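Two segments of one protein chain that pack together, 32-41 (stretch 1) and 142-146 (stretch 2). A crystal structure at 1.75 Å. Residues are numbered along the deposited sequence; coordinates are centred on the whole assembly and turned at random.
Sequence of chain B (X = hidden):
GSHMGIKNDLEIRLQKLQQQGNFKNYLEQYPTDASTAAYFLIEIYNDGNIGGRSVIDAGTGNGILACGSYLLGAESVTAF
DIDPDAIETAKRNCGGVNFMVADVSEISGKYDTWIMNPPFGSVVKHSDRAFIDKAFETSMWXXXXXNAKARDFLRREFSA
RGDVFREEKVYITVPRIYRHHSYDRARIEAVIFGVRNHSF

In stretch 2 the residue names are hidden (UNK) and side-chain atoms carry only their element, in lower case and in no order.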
# COMPACT_ATOMS: atom_id res chain seq x y z
N THR B 32 22.86 0.13 1.98
CA THR B 32 23.09 1.06 0.89
C THR B 32 23.19 2.49 1.43
O THR B 32 22.33 2.94 2.19
CB THR B 32 21.95 1.00 -0.16
OG1 THR B 32 20.73 1.46 0.43
CG2 THR B 32 21.76 -0.42 -0.66
N ASP B 33 24.25 3.18 1.03
CA ASP B 33 24.49 4.56 1.46
C ASP B 33 23.46 5.49 0.83
O ASP B 33 22.77 5.11 -0.12
CB ASP B 33 25.91 4.98 1.06
CG ASP B 33 26.11 5.02 -0.44
OD1 ASP B 33 25.77 6.04 -1.05
OD2 ASP B 33 26.58 4.01 -1.01
N ALA B 34 23.36 6.71 1.35
CA ALA B 34 22.38 7.67 0.86
C ALA B 34 22.49 8.01 -0.62
O ALA B 34 21.48 8.20 -1.28
CB ALA B 34 22.42 8.95 1.71
N SER B 35 23.72 8.09 -1.14
CA SER B 35 23.93 8.42 -2.55
C SER B 35 23.39 7.31 -3.45
O SER B 35 22.63 7.56 -4.39
CB SER B 35 25.43 8.63 -2.82
OG SER B 35 25.65 8.93 -4.19
N THR B 36 23.82 6.08 -3.18
CA THR B 36 23.38 4.93 -3.95
C THR B 36 21.87 4.75 -3.85
O THR B 36 21.20 4.47 -4.84
CB THR B 36 24.09 3.65 -3.48
OG1 THR B 36 25.50 3.81 -3.66
CG2 THR B 36 23.61 2.45 -4.28
N ALA B 37 21.33 4.93 -2.64
CA ALA B 37 19.90 4.79 -2.42
C ALA B 37 19.13 5.83 -3.24
O ALA B 37 18.12 5.51 -3.87
CB ALA B 37 19.57 4.95 -0.94
N ALA B 38 19.60 7.07 -3.21
CA ALA B 38 18.96 8.14 -3.96
C ALA B 38 19.02 7.85 -5.46
O ALA B 38 18.03 8.03 -6.17
CB ALA B 38 19.63 9.48 -3.65
N TYR B 39 20.17 7.39 -5.95
CA TYR B 39 20.32 7.08 -7.38
C TYR B 39 19.31 6.03 -7.81
O TYR B 39 18.59 6.19 -8.81
CB TYR B 39 21.73 6.55 -7.66
CG TYR B 39 21.93 6.15 -9.11
CD1 TYR B 39 22.17 7.11 -10.09
CD2 TYR B 39 21.89 4.81 -9.50
CE1 TYR B 39 22.35 6.76 -11.42
CE2 TYR B 39 22.06 4.45 -10.84
CZ TYR B 39 22.29 5.43 -11.79
OH TYR B 39 22.47 5.09 -13.12
N PHE B 40 19.27 4.94 -7.05
CA PHE B 40 18.37 3.81 -7.31
C PHE B 40 16.91 4.25 -7.32
O PHE B 40 16.18 3.95 -8.27
CB PHE B 40 18.62 2.75 -6.23
CG PHE B 40 17.71 1.55 -6.29
CD1 PHE B 40 17.61 0.78 -7.45
CD2 PHE B 40 17.02 1.15 -5.15
CE1 PHE B 40 16.84 -0.39 -7.46
CE2 PHE B 40 16.25 -0.01 -5.15
CZ PHE B 40 16.16 -0.79 -6.31
N LEU B 41 16.50 4.98 -6.29
CA LEU B 41 15.11 5.46 -6.19
C LEU B 41 14.72 6.44 -7.29
O LEU B 41 13.59 6.38 -7.79
CB LEU B 41 14.86 6.09 -4.82
CG LEU B 41 14.89 5.13 -3.62
CD1 LEU B 41 14.71 5.93 -2.33
CD2 LEU B 41 13.79 4.08 -3.75
N UNK B 142 8.84 -4.69 -10.27
CA UNK B 142 9.76 -5.22 -9.27
C UNK B 142 11.20 -4.73 -9.47
O UNK B 142 11.76 -4.83 -10.57
c UNK B 142 10.76 -7.39 -8.44
c UNK B 142 8.28 -7.23 -8.95
c UNK B 142 9.70 -6.77 -9.34
c UNK B 142 7.90 -8.62 -9.41
N UNK B 143 11.79 -4.22 -8.40
CA UNK B 143 13.15 -3.69 -8.43
C UNK B 143 14.01 -4.30 -7.34
O UNK B 143 13.54 -4.54 -6.23
c UNK B 143 13.21 -0.95 -10.45
c UNK B 143 12.47 -1.41 -9.36
c UNK B 143 11.26 0.05 -11.43
o UNK B 143 10.67 0.80 -12.42
c UNK B 143 13.13 -2.17 -8.24
c UNK B 143 12.61 -0.23 -11.48
c UNK B 143 11.10 -1.12 -9.33
c UNK B 143 10.49 -0.40 -10.36
N UNK B 144 15.28 -4.52 -7.65
CA UNK B 144 16.22 -5.10 -6.69
C UNK B 144 17.60 -4.52 -6.88
O UNK B 144 18.03 -4.28 -8.02
o UNK B 144 17.27 -7.20 -6.00
c UNK B 144 16.30 -6.63 -6.87
N UNK B 145 18.30 -4.29 -5.78
CA UNK B 145 19.66 -3.78 -5.85
C UNK B 145 20.43 -4.65 -4.86
O UNK B 145 20.02 -4.82 -3.72
c UNK B 145 21.44 -0.32 -5.63
c UNK B 145 19.29 -2.02 -4.05
c UNK B 145 19.78 -2.27 -5.47
c UNK B 145 21.24 -1.83 -5.63
N UNK B 146 21.52 -5.23 -5.33
CA UNK B 146 22.31 -6.09 -4.46
C UNK B 146 23.60 -6.58 -5.09
O UNK B 146 24.02 -6.09 -6.13

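Position 142 opens the strand. Its side chain has four carbons and no other heavy element. The chain forks at the first carbon, and one arm runs on for two carbons. None of these atoms comes near stretch 1. A four-carbon chain forked at CB, with arms of unequal length, is isoleucine: I142.

Position 143 has one carbon followed by a ring of six carbons, and the ring bears a single oxygen. The first carbon, CB, points toward stretch 1 and lies 3.8 Å from F40 CZ. The end of the side chain leads away from the helix, so the contact is made near the root of the side chain. A six-membered carbon ring with one oxygen is tyrosine: Y143. Its OH is hydrogen-bonded elsewhere in the structure.

Position 144 carries one carbon and then one oxygen, with no branch. The CA-to-CB bond points away from stretch 1, as expected for the residue between two that face the helix in an extended strand. What touches stretch 1 is the backbone: the C atom of 144 is 4.0 Å from F40 CZ. One carbon and one oxygen make serine: S144.

Position 145 again has four carbons, forked at the first, with one arm of two carbons. CB points toward the helix and sits 4.0 Å from the centroid of the F40 ring, 10° off the ring normal. The short arm is a single carbon, 3.8 Å from F40 CE2 and 4.5 Å from T32 CG2. The end of the long arm is 3.8 Å from T36 CG2. The pattern is that of isoleucine: I145. The short arm is CG2 and the long arm ends in CD1. Both chi angles are t, so the chain is extended.

Position 146 has backbone atoms only. There is no side-chain carbon, and it makes no contact with stretch 1. The residue is glycine: G146.

The contact joins a helix, 34-41, to a strand that runs nearly antiparallel to it, at 156° between their directions. The axes approach to 10.5 Å, and side chains fill the gap. No hydrogen bond crosses between the stretches; the packing is largely apolar. F40 and I145 form its centre, each with 90 Å² covered by the other stretch. I145 CB and CG2 lie over one face of the F40 ring, and the CB approach is a CH-pi contact. F40, with chi1 at t, also brings CZ to the backbone of S144 and to Y143 CB. T36 stands one helical turn before F40 and meets I145 through its methyl group. Its polar atoms serve the start of the helix instead: T36 N donates to D33 OD1 and T36 OG1 to D33 OD2, each at 2.9 Å. The first of these is the N-cap bond. D33 thus caps the helix, T36 donates to it through N and OG1, and the T36 methyl packs on I145. T32 adds a looser methyl contact at the margin.

Stretch 2, residues 142-146: IYSIG
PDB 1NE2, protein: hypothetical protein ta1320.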